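L-lysine 6-monooxygenase (Pseudomonas syringae pv. tomato, PDB 5CQF) probably acts as an FAD- and NADP-dependent monooxygenase of the lysine/ornithine N-hydroxylase family, working in siderophore biosynthesis. Local coordinates at residues Gly22-Ala27 against Ser413-Arg418; Phe32-Glu37 against Pro83-Ser88; Arg75-Pro80 against Asp116-Val121; Phe87-Tyr92 against His112-Tyr117. All blocks are in the same frame, centred on the assembly; numbering follows the deposited sequence.

Contact 1: residues Gly22-Ala27 against Ser413-Arg418; sequences GPAGIA and SLMALR
Met415, built as selenomethionine, reaches from helix 412-428 onto the first turn of helix 23-37 and has the largest share of the buried surface. Its CG lies anti to its own carbonyl carbon (chi1 -80°), and the chain runs on extended, so that successive atoms touch successive residues of the other helix. CB meets Ala27 CB at 3.9 Å. Further out, Met415 CG comes alongside Ala24, 4.1 Å from Ala24 CB, and the selenium rests on the helix start, 3.4 Å from Pro23 CB and 3.6 Å from Ala24 N. Ala27 points at the opposing helix and also rests against the Met415 backbone, its CB 3.8 Å from Met415 O. The short helix axes approach to 8.7 Å at a crossing angle of -42°, and the small Ala24 and Ala27 side chains at the crossing are consistent with this. A water joins the backbones beside this apolar patch, donating to Ala24 O and to Met415 O. On the Met415 helix, the guanidinium of Arg418 lies with one face over Met415 CA, while its NE bonds to Asn397. Pro23 also touches Leu118 of helix 111-125. Gly22, at the N-cap, and Gly25 fit a GxGxxG pattern, and the strand-turn-helix that carries it is characteristic of the dinucleotide-binding Rossmann fold, consistent with FAD binding here; the C-terminal helix packs against its first turn.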
# COMPACT_ATOMS: atom_id res chain seq x y z
N GLY A 22 -9.25 32.27 -8.13
CA GLY A 22 -8.89 30.87 -8.09
C GLY A 22 -8.76 30.44 -6.64
O GLY A 22 -9.18 31.16 -5.74
N PRO A 23 -8.18 29.25 -6.40
CA PRO A 23 -8.13 28.72 -5.04
C PRO A 23 -7.57 29.71 -4.03
O PRO A 23 -8.09 29.85 -2.93
CB PRO A 23 -7.19 27.54 -5.19
CG PRO A 23 -7.36 27.09 -6.58
CD PRO A 23 -7.67 28.29 -7.39
N ALA A 24 -6.51 30.42 -4.41
CA ALA A 24 -5.89 31.36 -3.50
C ALA A 24 -6.87 32.43 -3.03
O ALA A 24 -6.98 32.69 -1.83
CB ALA A 24 -4.67 31.99 -4.15
N GLY A 25 -7.58 33.07 -3.97
CA GLY A 25 -8.58 34.09 -3.61
C GLY A 25 -9.77 33.49 -2.87
O GLY A 25 -10.40 34.13 -2.02
N ILE A 26 -10.12 32.26 -3.20
CA ILE A 26 -11.25 31.62 -2.53
C ILE A 26 -10.89 31.36 -1.08
O ILE A 26 -11.71 31.58 -0.16
CB ILE A 26 -11.63 30.33 -3.23
CG1 ILE A 26 -12.34 30.67 -4.54
CG2 ILE A 26 -12.54 29.50 -2.35
CD1 ILE A 26 -12.32 29.56 -5.54
N ALA A 27 -9.66 30.93 -0.88
CA ALA A 27 -9.16 30.67 0.45
C ALA A 27 -9.22 31.91 1.28
O ALA A 27 -9.56 31.84 2.43
CB ALA A 27 -7.72 30.18 0.41
N SER A 413 -3.46 23.62 1.24
CA SER A 413 -3.14 23.94 2.61
C SER A 413 -2.31 25.21 2.74
O SER A 413 -2.54 26.02 3.66
CB SER A 413 -2.45 22.77 3.30
OG SER A 413 -1.34 22.28 2.56
N LEU A 414 -1.36 25.43 1.83
CA LEU A 414 -0.53 26.63 1.89
C LEU A 414 -1.39 27.87 1.72
O LEU A 414 -1.19 28.86 2.43
CB LEU A 414 0.58 26.60 0.83
CG LEU A 414 1.63 25.50 1.08
CD1 LEU A 414 2.73 25.54 -0.00
CD2 LEU A 414 2.25 25.57 2.47
N MSE A 415 -2.37 27.79 0.81
CA MSE A 415 -3.30 28.88 0.57
C MSE A 415 -4.07 29.20 1.79
O MSE A 415 -4.32 30.37 2.07
CB MSE A 415 -4.28 28.55 -0.53
CG MSE A 415 -3.57 28.79 -1.83
SE MSE A 415 -4.47 27.68 -3.15
CE MSE A 415 -3.08 28.18 -4.47
N ALA A 416 -4.45 28.17 2.53
CA ALA A 416 -5.23 28.39 3.75
C ALA A 416 -4.44 29.19 4.73
O ALA A 416 -4.96 30.07 5.35
CB ALA A 416 -5.62 27.09 4.37
N LEU A 417 -3.16 28.86 4.88
CA LEU A 417 -2.28 29.51 5.87
C LEU A 417 -1.93 30.93 5.49
O LEU A 417 -1.97 31.83 6.33
CB LEU A 417 -1.02 28.67 6.09
CG LEU A 417 -1.35 27.29 6.74
CD1 LEU A 417 -0.15 26.37 6.78
CD2 LEU A 417 -1.85 27.48 8.16
N ARG A 418 -1.64 31.12 4.21
CA ARG A 418 -1.41 32.44 3.69
C ARG A 418 -2.63 33.32 3.87
O ARG A 418 -2.49 34.47 4.28
CB ARG A 418 -1.06 32.41 2.19
CG ARG A 418 0.30 31.84 1.88
CD ARG A 418 0.81 32.33 0.54
NE ARG A 418 -0.05 31.96 -0.58
CZ ARG A 418 0.04 30.81 -1.25
NH1 ARG A 418 0.91 29.89 -0.91
NH2 ARG A 418 -0.77 30.57 -2.26
O HOH W 1 -4.83 32.30 0.10

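Contact 2: residues Phe32-Glu37 against Pro83-Ser88; sequences FEDARE and PRSRFS
Glu33 lays its CB against the Phe87 ring, 4.0 Å from Phe87 CE2, and its chain bends at chi2. Its OE1 makes a long salt bridge to Arg86, 3.9 Å from Glu33 OE1 to Arg86 NH2, with carboxylate and guanidinium planes 71° apart. Next, Asp34 OD1 receives the Ser85 hydroxyl on its syn lone pair, 2.8 Å from Ser85 OG. A water also donates to Asp34 OD1 and accepts from Arg86 N and Arg86 NH1, while Asp34 OD2 is taken by Arg81 and Asn82, so donors hold both oxygens. Arg36 shares the Glu33 carboxylate through a weak bond from its NE. Arg36 NH2 lies 4.5 Å from Arg86 NH2; the carboxylate they share probably offsets the like charges. At the helix end, Glu37 CB packs 3.5 Å from Arg86 NH1, its carboxylate going instead to Arg84 of the second subunit. Phe87 CZ sits over the centre of the Arg86 guanidinium, 3.4 Å above its plane. Ser85 OG accepts from Phe87 N as well, which makes an ST turn at the start of the type I turn Ser85-Ser88, here docked on the C-terminal end of the first Rossmann helix beside a subunit interface.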
# COMPACT_ATOMS: atom_id res chain seq x y z
N PHE A 32 -12.49 35.55 5.48
CA PHE A 32 -13.40 36.65 5.78
C PHE A 32 -14.77 36.14 6.14
O PHE A 32 -15.35 36.56 7.15
CB PHE A 32 -13.46 37.66 4.63
CG PHE A 32 -12.24 38.52 4.56
CD1 PHE A 32 -12.05 39.51 5.49
CD2 PHE A 32 -11.28 38.31 3.60
CE1 PHE A 32 -10.92 40.30 5.46
CE2 PHE A 32 -10.14 39.09 3.55
CZ PHE A 32 -9.97 40.10 4.49
N GLU A 33 -15.29 35.21 5.35
CA GLU A 33 -16.59 34.63 5.68
C GLU A 33 -16.60 33.91 7.02
O GLU A 33 -17.52 34.10 7.78
CB GLU A 33 -17.11 33.73 4.57
CG GLU A 33 -17.40 34.48 3.27
CD GLU A 33 -18.58 35.45 3.36
OE1 GLU A 33 -19.57 35.12 4.08
OE2 GLU A 33 -18.53 36.53 2.72
N ASP A 34 -15.59 33.10 7.34
CA ASP A 34 -15.51 32.50 8.69
C ASP A 34 -15.69 33.58 9.75
O ASP A 34 -16.43 33.40 10.71
CB ASP A 34 -14.16 31.82 8.93
CG ASP A 34 -14.05 30.43 8.27
OD1 ASP A 34 -15.03 29.96 7.63
OD2 ASP A 34 -12.95 29.82 8.38
N ALA A 35 -15.00 34.70 9.57
CA ALA A 35 -15.02 35.79 10.53
C ALA A 35 -16.40 36.49 10.62
O ALA A 35 -16.93 36.69 11.71
CB ALA A 35 -13.92 36.78 10.18
N ARG A 36 -16.97 36.81 9.46
CA ARG A 36 -18.32 37.36 9.34
C ARG A 36 -19.35 36.50 10.08
O ARG A 36 -20.17 37.01 10.86
CB ARG A 36 -18.72 37.47 7.86
CG ARG A 36 -19.92 38.37 7.56
CD ARG A 36 -20.71 37.88 6.35
NE ARG A 36 -21.27 36.54 6.58
CZ ARG A 36 -22.46 36.28 7.16
NH1 ARG A 36 -23.27 37.24 7.58
NH2 ARG A 36 -22.84 35.02 7.32
N GLU A 37 -19.30 35.19 9.84
CA GLU A 37 -20.29 34.27 10.41
C GLU A 37 -20.10 34.09 11.92
O GLU A 37 -21.04 33.77 12.63
CB GLU A 37 -20.24 32.90 9.73
CG GLU A 37 -21.48 32.04 9.99
CD GLU A 37 -21.17 30.69 10.59
OE1 GLU A 37 -21.98 29.77 10.38
OE2 GLU A 37 -20.15 30.54 11.29
N PRO A 83 -10.20 24.50 11.44
CA PRO A 83 -10.95 23.28 11.20
C PRO A 83 -12.48 23.41 11.40
O PRO A 83 -13.20 22.57 10.93
CB PRO A 83 -10.37 22.32 12.24
CG PRO A 83 -8.99 22.83 12.48
CD PRO A 83 -9.16 24.31 12.47
N ARG A 84 -12.95 24.45 12.08
CA ARG A 84 -14.36 24.62 12.34
C ARG A 84 -15.07 25.36 11.22
O ARG A 84 -16.27 25.52 11.24
CB ARG A 84 -14.55 25.38 13.64
CG ARG A 84 -13.82 24.73 14.79
CD ARG A 84 -14.21 25.39 16.08
NE ARG A 84 -15.58 25.04 16.47
CZ ARG A 84 -16.24 25.62 17.48
NH1 ARG A 84 -15.67 26.57 18.21
NH2 ARG A 84 -17.48 25.26 17.76
N SER A 85 -14.31 25.81 10.23
CA SER A 85 -14.89 26.49 9.10
C SER A 85 -15.99 25.66 8.46
O SER A 85 -15.91 24.44 8.41
CB SER A 85 -13.80 26.77 8.08
OG SER A 85 -14.31 27.36 6.90
N ARG A 86 -17.02 26.33 7.95
CA ARG A 86 -18.06 25.60 7.27
C ARG A 86 -17.68 25.17 5.85
O ARG A 86 -18.43 24.43 5.22
CB ARG A 86 -19.38 26.37 7.32
CG ARG A 86 -19.56 27.53 6.37
CD ARG A 86 -20.76 28.35 6.85
NE ARG A 86 -21.07 29.46 5.96
CZ ARG A 86 -20.52 30.68 6.01
NH1 ARG A 86 -19.58 30.98 6.91
NH2 ARG A 86 -20.90 31.59 5.14
N PHE A 87 -16.47 25.54 5.41
CA PHE A 87 -15.94 25.19 4.09
C PHE A 87 -14.92 24.05 4.06
O PHE A 87 -14.29 23.80 3.05
CB PHE A 87 -15.37 26.44 3.46
CG PHE A 87 -16.27 27.63 3.63
CD1 PHE A 87 -17.50 27.68 2.99
CD2 PHE A 87 -15.90 28.67 4.47
CE1 PHE A 87 -18.35 28.77 3.15
CE2 PHE A 87 -16.74 29.75 4.63
CZ PHE A 87 -17.97 29.80 3.97
N SER A 88 -14.81 23.32 5.17
CA SER A 88 -13.93 22.17 5.25
C SER A 88 -14.37 21.04 4.33
O SER A 88 -15.51 20.95 3.95
CB SER A 88 -13.86 21.68 6.70
OG SER A 88 -15.07 21.06 7.07
O HOH W 2 -17.55 29.12 8.33

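Contact 3: residues Arg75-Pro80 against Asp116-Val121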
# COMPACT_ATOMS: atom_id res chain seq x y z
N ARG A 75 -5.67 18.87 4.45
CA ARG A 75 -4.91 19.92 3.82
C ARG A 75 -5.73 20.46 2.65
O ARG A 75 -5.34 20.34 1.48
CB ARG A 75 -3.54 19.38 3.43
CG ARG A 75 -2.83 18.89 4.69
CD ARG A 75 -1.38 18.42 4.51
NE ARG A 75 -0.61 19.40 3.79
CZ ARG A 75 0.25 19.14 2.80
NH1 ARG A 75 0.45 17.88 2.39
NH2 ARG A 75 0.88 20.16 2.22
N ASP A 76 -6.85 21.07 3.04
CA ASP A 76 -7.86 21.65 2.17
C ASP A 76 -7.73 23.17 2.22
O ASP A 76 -6.70 23.67 2.67
CB ASP A 76 -9.28 21.16 2.59
CG ASP A 76 -9.73 21.62 3.99
OD1 ASP A 76 -9.28 22.64 4.51
OD2 ASP A 76 -10.56 20.92 4.60
N LEU A 77 -8.77 23.91 1.78
CA LEU A 77 -8.68 25.37 1.67
C LEU A 77 -8.86 26.11 2.96
O LEU A 77 -8.67 27.34 2.96
CB LEU A 77 -9.71 25.94 0.68
CG LEU A 77 -9.37 25.73 -0.78
CD1 LEU A 77 -10.58 26.08 -1.62
CD2 LEU A 77 -8.14 26.52 -1.24
N VAL A 78 -9.25 25.43 4.04
CA VAL A 78 -9.54 26.15 5.32
C VAL A 78 -9.06 25.53 6.59
O VAL A 78 -8.70 26.24 7.51
CB VAL A 78 -11.05 26.42 5.51
CG1 VAL A 78 -11.55 27.26 4.37
CG2 VAL A 78 -11.86 25.12 5.59
N THR A 79 -9.06 24.21 6.64
CA THR A 79 -8.86 23.45 7.86
C THR A 79 -7.52 23.74 8.54
O THR A 79 -7.49 23.80 9.76
CB THR A 79 -9.01 21.94 7.57
OG1 THR A 79 -10.36 21.65 7.23
CG2 THR A 79 -8.56 21.06 8.74
N PRO A 80 -6.41 23.90 7.78
CA PRO A 80 -5.14 24.11 8.51
C PRO A 80 -5.12 25.42 9.25
O PRO A 80 -4.38 25.56 10.21
CB PRO A 80 -4.05 24.06 7.42
CG PRO A 80 -4.68 23.40 6.25
CD PRO A 80 -6.17 23.71 6.34
N ASP A 116 -14.50 19.65 -7.71
CA ASP A 116 -15.87 19.74 -7.24
C ASP A 116 -15.96 20.43 -5.89
O ASP A 116 -16.79 21.33 -5.68
CB ASP A 116 -16.51 18.36 -7.14
CG ASP A 116 -18.02 18.45 -6.96
OD1 ASP A 116 -18.69 18.88 -7.91
OD2 ASP A 116 -18.55 18.11 -5.89
N TYR A 117 -15.09 20.02 -4.97
CA TYR A 117 -15.00 20.69 -3.66
C TYR A 117 -14.79 22.17 -3.84
O TYR A 117 -15.44 23.00 -3.23
CB TYR A 117 -13.85 20.10 -2.83
CG TYR A 117 -13.41 20.92 -1.63
CD1 TYR A 117 -14.24 21.09 -0.52
CD2 TYR A 117 -12.14 21.51 -1.59
CE1 TYR A 117 -13.82 21.84 0.57
CE2 TYR A 117 -11.71 22.25 -0.51
CZ TYR A 117 -12.54 22.41 0.56
OH TYR A 117 -12.11 23.16 1.61
N LEU A 118 -13.85 22.50 -4.70
CA LEU A 118 -13.48 23.87 -4.90
C LEU A 118 -14.65 24.69 -5.46
O LEU A 118 -14.89 25.83 -5.03
CB LEU A 118 -12.28 23.90 -5.83
CG LEU A 118 -11.92 25.28 -6.30
CD1 LEU A 118 -11.12 25.96 -5.22
CD2 LEU A 118 -11.14 25.17 -7.60
N GLY A 119 -15.39 24.14 -6.41
CA GLY A 119 -16.65 24.79 -6.86
C GLY A 119 -17.66 24.88 -5.73
O GLY A 119 -18.39 25.85 -5.60
N TRP A 120 -17.69 23.87 -4.86
CA TRP A 120 -18.65 23.88 -3.78
C TRP A 120 -18.34 24.99 -2.79
O TRP A 120 -19.26 25.61 -2.24
CB TRP A 120 -18.69 22.50 -3.13
CG TRP A 120 -19.50 22.34 -1.89
CD1 TRP A 120 -20.80 21.89 -1.81
CD2 TRP A 120 -19.05 22.48 -0.53
NE1 TRP A 120 -21.19 21.81 -0.50
CE2 TRP A 120 -20.14 22.18 0.30
CE3 TRP A 120 -17.84 22.87 0.05
CZ2 TRP A 120 -20.06 22.25 1.70
CZ3 TRP A 120 -17.77 22.95 1.43
CH2 TRP A 120 -18.87 22.65 2.24
N VAL A 121 -17.07 25.25 -2.55
CA VAL A 121 -16.70 26.38 -1.67
C VAL A 121 -16.91 27.71 -2.38
O VAL A 121 -17.49 28.64 -1.83
CB VAL A 121 -15.22 26.36 -1.23
CG1 VAL A 121 -14.95 27.52 -0.29
CG2 VAL A 121 -14.88 25.07 -0.52
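Asp76 OD1 is gripped by two backbone N-H groups of its own loop. Thr79 N, 2.7 Å from Asp76 OD1, uses the syn lone pair, whereas Val78 N, at 2.8 Å from Asp76 OD1, comes from above the carboxylate plane, 36° out of it. The bond from Val78 N makes an Asx turn, and that from Thr79 N an Asx motif. Asp76 OD2 takes the Thr79 hydroxyl, 2.7 Å from Thr79 OG1, and also Phe89 N. With chi1 at 65°, CG stands between the backbone N and the carbonyl carbon, which folds the acid back over the chain that follows. Four donors around a buried carboxylate would favour its ionised form. The backbone turns Asp76 CB toward Tyr117, 3.6 Å from Tyr117 OH, the two side chains crossing at about a right angle. The loop belongs to the long excursion of helices and loops between strands 47-50 and 129-130 of the Rossmann sheet, and helix 111-125 of that excursion supplies the other half of the contact. Leu77 N makes a weak bond to Tyr117 OH, 3.4 Å long, approaching near the ring plane; the hydroxyl has its stronger partner in Phe87 O. Beyond the phenol the contact turns apolar. Leu77 CD1 meets Leu118 CD1 at 3.6 Å and lies 4.1 Å from Tyr117 CE2, bridging consecutive residues of the helix. Val121, one turn on, sets CG2 over one face of the Tyr117 ring, 3.5 Å above the plane and toward its rim. Behind this layer, Leu118 and Val121 both lean on Ile26 of helix 23-37, and Leu77 on Phe412 of the C-terminal helix.

Contact 4: residues Phe87-Tyr92 against His112-Tyr117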
# COMPACT_ATOMS: atom_id res chain seq x y z
N PHE A 87 -16.47 25.54 5.41
CA PHE A 87 -15.94 25.19 4.09
C PHE A 87 -14.92 24.05 4.06
O PHE A 87 -14.29 23.80 3.05
CB PHE A 87 -15.37 26.44 3.46
CG PHE A 87 -16.27 27.63 3.63
CD1 PHE A 87 -17.50 27.68 2.99
CD2 PHE A 87 -15.90 28.67 4.47
CE1 PHE A 87 -18.35 28.77 3.15
CE2 PHE A 87 -16.74 29.75 4.63
CZ PHE A 87 -17.97 29.80 3.97
N SER A 88 -14.81 23.32 5.17
CA SER A 88 -13.93 22.17 5.25
C SER A 88 -14.37 21.04 4.33
O SER A 88 -15.51 20.95 3.95
CB SER A 88 -13.86 21.68 6.70
OG SER A 88 -15.07 21.06 7.07
N PHE A 89 -13.43 20.18 3.95
CA PHE A 89 -13.71 19.05 3.10
C PHE A 89 -14.62 18.06 3.83
O PHE A 89 -15.43 17.42 3.21
CB PHE A 89 -12.40 18.36 2.74
CG PHE A 89 -12.52 17.36 1.62
CD1 PHE A 89 -12.51 17.78 0.32
CD2 PHE A 89 -12.63 16.04 1.88
CE1 PHE A 89 -12.63 16.90 -0.71
CE2 PHE A 89 -12.72 15.12 0.84
CZ PHE A 89 -12.72 15.57 -0.46
N ALA A 90 -14.48 17.93 5.14
CA ALA A 90 -15.39 17.13 5.92
C ALA A 90 -16.84 17.63 5.80
O ALA A 90 -17.73 16.84 5.58
CB ALA A 90 -14.96 17.10 7.36
N MSE A 91 -17.06 18.93 5.90
CA MSE A 91 -18.38 19.50 5.64
C MSE A 91 -18.83 19.29 4.22
O MSE A 91 -20.02 19.11 3.96
CB MSE A 91 -18.40 21.00 5.84
CG MSE A 91 -18.35 21.39 7.30
SE MSE A 91 -20.09 21.08 8.19
CE MSE A 91 -21.16 22.59 7.49
N TYR A 92 -17.92 19.37 3.26
CA TYR A 92 -18.26 19.01 1.88
C TYR A 92 -18.71 17.58 1.76
O TYR A 92 -19.70 17.30 1.11
CB TYR A 92 -17.06 19.26 0.95
CG TYR A 92 -17.14 18.64 -0.39
CD1 TYR A 92 -17.99 19.13 -1.35
CD2 TYR A 92 -16.36 17.57 -0.70
CE1 TYR A 92 -18.05 18.56 -2.59
CE2 TYR A 92 -16.40 16.99 -1.93
CZ TYR A 92 -17.24 17.49 -2.88
OH TYR A 92 -17.23 16.87 -4.11
N HIS A 112 -10.51 15.35 -9.69
CA HIS A 112 -11.90 15.67 -10.04
C HIS A 112 -12.71 16.01 -8.77
O HIS A 112 -13.46 16.99 -8.75
CB HIS A 112 -12.48 14.52 -10.87
CG HIS A 112 -13.95 14.58 -11.10
ND1 HIS A 112 -14.57 15.61 -11.78
CD2 HIS A 112 -14.93 13.69 -10.80
CE1 HIS A 112 -15.87 15.37 -11.85
NE2 HIS A 112 -16.12 14.21 -11.26
N GLU A 113 -12.50 15.25 -7.70
CA GLU A 113 -13.17 15.52 -6.45
C GLU A 113 -12.73 16.85 -5.83
O GLU A 113 -13.58 17.66 -5.40
CB GLU A 113 -13.04 14.35 -5.45
CG GLU A 113 -14.00 14.52 -4.25
CD GLU A 113 -14.21 13.28 -3.39
OE1 GLU A 113 -13.34 12.36 -3.33
OE2 GLU A 113 -15.26 13.21 -2.71
N TRP A 114 -11.43 17.12 -5.80
CA TRP A 114 -10.96 18.42 -5.30
C TRP A 114 -11.51 19.60 -6.11
O TRP A 114 -11.84 20.64 -5.53
CB TRP A 114 -9.44 18.49 -5.29
CG TRP A 114 -8.79 17.72 -4.22
CD1 TRP A 114 -8.06 16.57 -4.34
CD2 TRP A 114 -8.82 18.03 -2.84
NE1 TRP A 114 -7.62 16.16 -3.11
CE2 TRP A 114 -8.07 17.05 -2.18
CE3 TRP A 114 -9.40 19.05 -2.10
CZ2 TRP A 114 -7.92 17.06 -0.83
CZ3 TRP A 114 -9.26 19.04 -0.76
CH2 TRP A 114 -8.54 18.07 -0.14
N SER A 115 -11.62 19.46 -7.43
CA SER A 115 -12.30 20.47 -8.27
C SER A 115 -13.73 20.73 -7.83
O SER A 115 -14.13 21.88 -7.63
CB SER A 115 -12.36 20.05 -9.74
OG SER A 115 -11.05 20.03 -10.27
N ASP A 116 -14.50 19.65 -7.71
CA ASP A 116 -15.87 19.74 -7.24
C ASP A 116 -15.96 20.43 -5.89
O ASP A 116 -16.79 21.33 -5.68
CB ASP A 116 -16.51 18.36 -7.14
CG ASP A 116 -18.02 18.45 -6.96
OD1 ASP A 116 -18.69 18.88 -7.91
OD2 ASP A 116 -18.55 18.11 -5.89
N TYR A 117 -15.09 20.02 -4.97
CA TYR A 117 -15.00 20.69 -3.66
C TYR A 117 -14.79 22.17 -3.84
O TYR A 117 -15.44 23.00 -3.23
CB TYR A 117 -13.85 20.10 -2.83
CG TYR A 117 -13.41 20.92 -1.63
CD1 TYR A 117 -14.24 21.09 -0.52
CD2 TYR A 117 -12.14 21.51 -1.59
CE1 TYR A 117 -13.82 21.84 0.57
CE2 TYR A 117 -11.71 22.25 -0.51
CZ TYR A 117 -12.54 22.41 0.56
OH TYR A 117 -12.11 23.16 1.61
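Tyr92 and Asp116 share the shortest polar bond across this contact: Tyr92 OH donates to Asp116 OD2 at 2.5 Å, on the anti lone pair, with the carboxylate oxygen lying in the ring plane. A second phenol, Tyr117, donates from the opposite segment, Tyr117 OH to Phe87 O over 2.7 Å. Between these bonds the rings interlock. Phe89 turns its edge to the face of Tyr117, planes 64° apart, bringing Phe89 CD1 3.8 Å from Tyr117 CG. Tyr117 in turn directs its edge at the face of Tyr92 in an offset edge-to-face pair. Tyr92 holds CG anti to its backbone N (chi1 165°), with one ring face against Tyr117 CA, which sits 4.0 Å from the ring centroid in a CH-pi contact. Trp114 adds an oblique neighbour, its CZ3 3.6 Å from Phe89 CD1 with planes at 39°. Such an aromatic cluster joins helices 89-96 and 111-125, part of the excursion of helices and loops between strands of the Rossmann sheet. Further back, Ser88 caps helix 89-96, its OG accepting from Met91 N at 3.1 Å. Arg98 hydrogen-bonds Tyr92 OH and makes a salt bridge to Glu113 OE2, tying the phenol to the acid whose CD lies at the edge of the Phe89 ring; Tyr298 of the third subunit also bonds Glu113 OE2.

Overall arrangement
The four contacts spread from the presumed FAD-binding turn toward the subunit interfaces, all on one side of the chain's centre. Contact 1 holds two of the three glycines of the probable dinucleotide-binding pattern; contact 3 touches it, centres about 9 Å apart, with Leu77 CD2 packing on Pro23 O. Contacts 3 and 4 are close neighbours, centres about 5 Å apart, sharing Asp116 and Tyr117 and joined by the bond from Phe89 N to Asp76 OD2. Contact 2 sits at the far end of the helix that contact 1 uses, about 13 Å away between centres, and shares Phe87 and Ser88 with contact 4. Contacts 2, 3 and 4 also reach the second subunit, whereas contact 1 touches no other chain.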